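Long-range contacts in solute-binding protein (Thermoactinomyces vulgaris, PDB 2ZYO), which binds cyclodextrins and maltodextrins, here caught with a malto-oligosaccharide, and probably delivers them to a membrane sugar transporter: residues A187-Q192 with N199-N204; G235-G240 with K253-A258. One frame throughout, in Å; residues are numbered along the deposited sequence.

Interaction 1. Residues A187-Q192 with N199-N204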
loop_
_atom_site.group_PDB
_atom_site.type_symbol
_atom_site.label_atom_id
_atom_site.label_comp_id
_atom_site.label_asym_id
_atom_site.label_seq_id
_atom_site.Cartn_x
_atom_site.Cartn_y
_atom_site.Cartn_z
ATOM N N ALA A 187 -1.168 16.956 5.442
ATOM C CA ALA A 187 -0.098 15.962 5.414
ATOM C C ALA A 187 0.006 15.269 6.771
ATOM O O ALA A 187 -0.415 15.824 7.790
ATOM C CB ALA A 187 1.225 16.624 5.048
ATOM N N VAL A 188 0.557 14.057 6.785
ATOM C CA VAL A 188 0.827 13.358 8.043
ATOM C C VAL A 188 2.051 13.983 8.718
ATOM O O VAL A 188 1.953 14.498 9.832
ATOM C CB VAL A 188 1.046 11.838 7.848
ATOM C CG1 VAL A 188 1.173 11.151 9.199
ATOM C CG2 VAL A 188 -0.095 11.221 7.043
ATOM N N PHE A 189 3.191 13.932 8.031
ATOM C CA PHE A 189 4.418 14.592 8.474
ATOM C C PHE A 189 4.853 15.590 7.410
ATOM O O PHE A 189 4.667 15.346 6.217
ATOM C CB PHE A 189 5.546 13.577 8.691
ATOM C CG PHE A 189 5.239 12.524 9.720
ATOM C CD1 PHE A 189 5.312 12.816 11.080
ATOM C CD2 PHE A 189 4.904 11.231 9.329
ATOM C CE1 PHE A 189 5.039 11.839 12.035
ATOM C CE2 PHE A 189 4.629 10.250 10.277
ATOM C CZ PHE A 189 4.697 10.555 11.631
ATOM N N LYS A 190 5.435 16.708 7.838
ATOM C CA LYS A 190 5.980 17.684 6.896
ATOM C C LYS A 190 7.167 17.088 6.147
ATOM O O LYS A 190 8.124 16.609 6.761
ATOM C CB LYS A 190 6.384 18.975 7.615
ATOM C CG LYS A 190 7.084 20.019 6.737
ATOM C CD LYS A 190 6.177 20.562 5.635
ATOM C CE LYS A 190 6.853 21.681 4.850
ATOM N NZ LYS A 190 8.118 21.243 4.190
ATOM N N GLU A 191 7.084 17.115 4.820
ATOM C CA GLU A 191 8.124 16.567 3.958
ATOM C C GLU A 191 9.048 17.664 3.449
ATOM O O GLU A 191 8.594 18.724 3.011
ATOM C CB GLU A 191 7.500 15.812 2.780
ATOM C CG GLU A 191 8.488 14.971 1.974
ATOM C CD GLU A 191 7.809 14.069 0.957
ATOM O OE1 GLU A 191 6.886 13.313 1.335
ATOM O OE2 GLU A 191 8.208 14.105 -0.225
ATOM N N GLN A 192 10.349 17.393 3.519
ATOM C CA GLN A 192 11.368 18.288 2.990
ATOM C C GLN A 192 12.468 17.481 2.304
ATOM O O GLN A 192 13.278 16.828 2.966
ATOM C CB GLN A 192 11.944 19.177 4.101
ATOM C CG GLN A 192 13.023 20.169 3.658
ATOM C CD GLN A 192 12.498 21.244 2.723
ATOM O OE1 GLN A 192 12.296 21.004 1.532
ATOM N NE2 GLN A 192 12.290 22.442 3.258
ATOM N N ASN A 199 8.533 15.439 14.102
ATOM C CA ASN A 199 8.086 16.468 15.040
ATOM C C ASN A 199 7.055 17.435 14.458
ATOM O O ASN A 199 6.318 18.082 15.210
ATOM C CB ASN A 199 9.281 17.242 15.604
ATOM C CG ASN A 199 10.007 16.480 16.696
ATOM O OD1 ASN A 199 9.896 16.817 17.873
ATOM N ND2 ASN A 199 10.749 15.446 16.313
ATOM N N GLU A 200 7.007 17.539 13.130
ATOM C CA GLU A 200 6.005 18.379 12.474
ATOM C C GLU A 200 4.865 17.532 11.911
ATOM O O GLU A 200 4.841 17.195 10.723
ATOM C CB GLU A 200 6.621 19.286 11.401
ATOM C CG GLU A 200 5.729 20.481 11.051
ATOM C CD GLU A 200 6.306 21.402 9.983
ATOM O OE1 GLU A 200 5.511 22.108 9.332
ATOM O OE2 GLU A 200 7.540 21.418 9.782
ATOM N N ILE A 201 3.932 17.184 12.792
ATOM C CA ILE A 201 2.739 16.432 12.419
ATOM C C ILE A 201 1.685 17.409 11.901
ATOM O O ILE A 201 1.418 18.432 12.530
ATOM C CB ILE A 201 2.200 15.601 13.614
ATOM C CG1 ILE A 201 3.190 14.487 13.975
ATOM C CG2 ILE A 201 0.816 15.018 13.303
ATOM C CD1 ILE A 201 2.864 13.739 15.261
ATOM N N GLY A 202 1.098 17.098 10.749
ATOM C CA GLY A 202 0.136 18.001 10.124
ATOM C C GLY A 202 -1.320 17.630 10.330
ATOM O O GLY A 202 -2.204 18.221 9.713
ATOM N N LEU A 203 -1.576 16.671 11.216
ATOM C CA LEU A 203 -2.919 16.107 11.356
ATOM C C LEU A 203 -3.880 16.897 12.254
ATOM O O LEU A 203 -5.032 16.493 12.431
ATOM C CB LEU A 203 -2.852 14.624 11.753
ATOM C CG LEU A 203 -2.294 13.673 10.683
ATOM C CD1 LEU A 203 -2.261 12.245 11.190
ATOM C CD2 LEU A 203 -3.088 13.759 9.377
ATOM N N ASN A 204 -3.422 18.017 12.810
ATOM C CA ASN A 204 -4.343 18.956 13.465
ATOM C C ASN A 204 -4.275 20.371 12.875
ATOM O O ASN A 204 -4.638 21.354 13.527
ATOM C CB ASN A 204 -4.192 18.946 14.998
ATOM C CG ASN A 204 -2.855 19.491 15.470
ATOM O OD1 ASN A 204 -1.825 19.307 14.824
ATOM N ND2 ASN A 204 -2.868 20.158 16.621
HETATM O O HOH W 1 -1.442 19.226 7.264
#
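F189 and I201 form an antiparallel non-hydrogen-bonded pair, their CA atoms 4.7 Å apart, between the arms of a beta hairpin formed by strands 189-192 and 195-201. One backbone bond lies on either side of the pair: G202 N donates to V188 O at 2.9 Å, and K190 N to E200 O at 3.0 Å. Two CA-H...O contacts, from I201 to V188 O and from F189 to E200 O, fill in between them. Beyond the pairing, a water accepts from A187 N and donates to G202 O, bridging the two segments where they leave the hairpin pairing. G202 has no side chain, and A187 O comes within 3.2 Å of its CA.

The side chains of F189 and I201 lie on the same face of the hairpin and run side by side, with CE1 of the F189 ring 3.8 Å from I201 CG1. K190 and E200 also lie alongside, but their contact is made by the lysine's inner methylenes: K190 CG is 3.4 Å from E200 OE2. The bend at chi2 (65°) swings CD of K190 aside, and NZ instead donates to E191 O, 2.8 Å away. Further along, L203 CD1 touches V188 CG1 at 4.1 Å, while L203 CD2 approaches A187 O. An alanine in place of L203 would probably open a gap beside V188 and leave its CG1 without this apolar neighbour.

L203 and V188 both reach F174 of helix 174-183, and I201 and L203 pack on M388 of helix 377-394. F189 continues onto I353, M356 and V359, seating the hairpin between these helices and the 353-359 loop.

Interaction 2. Residues G235-G240 with K253-A258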
loop_
_atom_site.group_PDB
_atom_site.type_symbol
_atom_site.label_atom_id
_atom_site.label_comp_id
_atom_site.label_asym_id
_atom_site.label_seq_id
_atom_site.Cartn_x
_atom_site.Cartn_y
_atom_site.Cartn_z
ATOM N N GLY A 235 -18.779 -7.776 3.541
ATOM C CA GLY A 235 -19.981 -8.600 3.660
ATOM C C GLY A 235 -21.153 -8.030 2.884
ATOM O O GLY A 235 -21.811 -8.745 2.125
ATOM N N LEU A 236 -21.401 -6.734 3.065
ATOM C CA LEU A 236 -22.515 -6.069 2.397
ATOM C C LEU A 236 -22.326 -5.924 0.889
ATOM O O LEU A 236 -23.294 -6.028 0.136
ATOM C CB LEU A 236 -22.835 -4.723 3.054
ATOM C CG LEU A 236 -23.486 -4.828 4.438
ATOM C CD1 LEU A 236 -23.673 -3.459 5.062
ATOM C CD2 LEU A 236 -24.816 -5.568 4.361
ATOM N N PHE A 237 -21.091 -5.696 0.444
ATOM C CA PHE A 237 -20.822 -5.661 -0.995
ATOM C C PHE A 237 -21.047 -7.038 -1.627
ATOM O O PHE A 237 -21.651 -7.147 -2.697
ATOM C CB PHE A 237 -19.412 -5.138 -1.298
ATOM C CG PHE A 237 -19.164 -4.894 -2.763
ATOM C CD1 PHE A 237 -19.723 -3.790 -3.405
ATOM C CD2 PHE A 237 -18.382 -5.775 -3.505
ATOM C CE1 PHE A 237 -19.502 -3.567 -4.766
ATOM C CE2 PHE A 237 -18.156 -5.562 -4.864
ATOM C CZ PHE A 237 -18.716 -4.456 -5.494
ATOM N N LYS A 238 -20.577 -8.085 -0.951
ATOM C CA LYS A 238 -20.760 -9.461 -1.424
ATOM C C LYS A 238 -22.229 -9.888 -1.434
ATOM O O LYS A 238 -22.602 -10.808 -2.165
ATOM C CB LYS A 238 -19.925 -10.441 -0.595
ATOM C CG LYS A 238 -18.423 -10.340 -0.852
ATOM C CD LYS A 238 -17.636 -11.415 -0.106
ATOM C CE LYS A 238 -17.542 -11.116 1.383
ATOM N NZ LYS A 238 -16.780 -12.169 2.109
ATOM N N SER A 239 -23.051 -9.203 -0.638
ATOM C CA SER A 239 -24.490 -9.459 -0.559
ATOM C C SER A 239 -25.239 -8.974 -1.802
ATOM O O SER A 239 -26.410 -9.305 -1.993
ATOM C CB SER A 239 -25.082 -8.788 0.683
ATOM O OG SER A 239 -25.345 -7.412 0.446
ATOM N N GLY A 240 -24.566 -8.175 -2.626
ATOM C CA GLY A 240 -25.156 -7.635 -3.850
ATOM C C GLY A 240 -26.048 -6.425 -3.638
ATOM O O GLY A 240 -26.803 -6.046 -4.533
ATOM N N LYS A 253 -10.645 -10.896 -5.338
ATOM C CA LYS A 253 -10.859 -12.339 -5.473
ATOM C C LYS A 253 -12.039 -12.816 -4.626
ATOM O O LYS A 253 -12.816 -13.668 -5.059
ATOM C CB LYS A 253 -9.585 -13.117 -5.129
ATOM C CG LYS A 253 -8.473 -12.975 -6.167
ATOM C CD LYS A 253 -7.309 -13.926 -5.897
ATOM C CE LYS A 253 -7.569 -15.323 -6.452
ATOM N NZ LYS A 253 -7.524 -15.357 -7.941
ATOM N N ASP A 254 -12.176 -12.243 -3.432
ATOM C CA ASP A 254 -13.298 -12.536 -2.543
ATOM C C ASP A 254 -14.637 -12.063 -3.124
ATOM O O ASP A 254 -15.635 -12.784 -3.052
ATOM C CB ASP A 254 -13.055 -11.919 -1.161
ATOM C CG ASP A 254 -14.046 -12.400 -0.111
ATOM O OD1 ASP A 254 -14.514 -13.556 -0.196
ATOM O OD2 ASP A 254 -14.346 -11.616 0.814
ATOM N N TYR A 255 -14.651 -10.860 -3.703
ATOM C CA TYR A 255 -15.864 -10.314 -4.321
ATOM C C TYR A 255 -16.326 -11.147 -5.515
ATOM O O TYR A 255 -17.523 -11.385 -5.687
ATOM C CB TYR A 255 -15.661 -8.863 -4.774
ATOM C CG TYR A 255 -15.468 -7.835 -3.674
ATOM C CD1 TYR A 255 -15.859 -8.085 -2.355
ATOM C CD2 TYR A 255 -14.922 -6.589 -3.970
ATOM C CE1 TYR A 255 -15.681 -7.125 -1.358
ATOM C CE2 TYR A 255 -14.747 -5.624 -2.985
ATOM C CZ TYR A 255 -15.128 -5.895 -1.686
ATOM O OH TYR A 255 -14.945 -4.929 -0.723
ATOM N N GLN A 256 -15.370 -11.571 -6.336
ATOM C CA GLN A 256 -15.657 -12.368 -7.529
ATOM C C GLN A 256 -16.117 -13.778 -7.170
ATOM O O GLN A 256 -17.010 -14.325 -7.821
ATOM C CB GLN A 256 -14.439 -12.420 -8.450
ATOM C CG GLN A 256 -14.100 -11.080 -9.085
ATOM C CD GLN A 256 -12.901 -11.152 -10.004
ATOM O OE1 GLN A 256 -11.871 -11.732 -9.662
ATOM N NE2 GLN A 256 -13.028 -10.551 -11.178
ATOM N N ALA A 257 -15.514 -14.352 -6.131
ATOM C CA ALA A 257 -15.931 -15.659 -5.622
ATOM C C ALA A 257 -17.381 -15.634 -5.135
ATOM O O ALA A 257 -18.080 -16.645 -5.206
ATOM C CB ALA A 257 -15.000 -16.124 -4.512
ATOM N N ALA A 258 -17.820 -14.469 -4.655
ATOM C CA ALA A 258 -19.190 -14.267 -4.181
ATOM C C ALA A 258 -20.203 -14.104 -5.319
ATOM O O ALA A 258 -21.415 -14.138 -5.087
ATOM C CB ALA A 258 -19.252 -13.072 -3.242
#
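K238 and D254 form a salt bridge between helices 230-238 and 252-257, with K238 NZ 2.8 Å from D254 OD2. The ammonium comes to the syn side of that oxygen, 20° out of the carboxylate plane. A bend at chi3 (-74°) turns CE of K238 toward the aspartate, and CE lies 3.3 Å from D254 OD2. Nearer the backbone, K238 CG rests 3.7 Å from A258 CB and also meets the edge of the Y255 ring at CD1.

The other face of the contact is aromatic. F237 points an edge at the face of Y255 in an edge-to-face pair, centroids 4.5 Å apart and planes at 54°. Its CD2 sits over the centre of the tyrosine ring, 3.4 Å above the plane. Hydrogen bonds of Y255 OH with N234 OD1 and N247 ND2 hold the hydroxyl end of the ring in position.

The chain leaves helix 230-238 through a Schellman motif, with G240 at positive phi. Both helices pack on strand 242-247, F237 on V242 and V245 and Y255 on V245; Y255 also reaches V262 of strand 262-265.

The two contacts lie on opposite sides of the chain's centre, their centres about 37 Å apart, and share no secondary-structure element. Each is partly buried, with an apolar inner side and charged residues outward. Interaction 1 is a hairpin held mainly by backbone bonds; the glutamate's carboxylate lies against the lysine's inner methylenes, and the ammonium is not paired with it. Interaction 2 joins two helices through side chains alone, using a true salt bridge and an aromatic pair against the large mixed sheet. The side chains of V188 and Y255 are each about 11 Å from a bound glucose unit, so neither contact touches the sugar there.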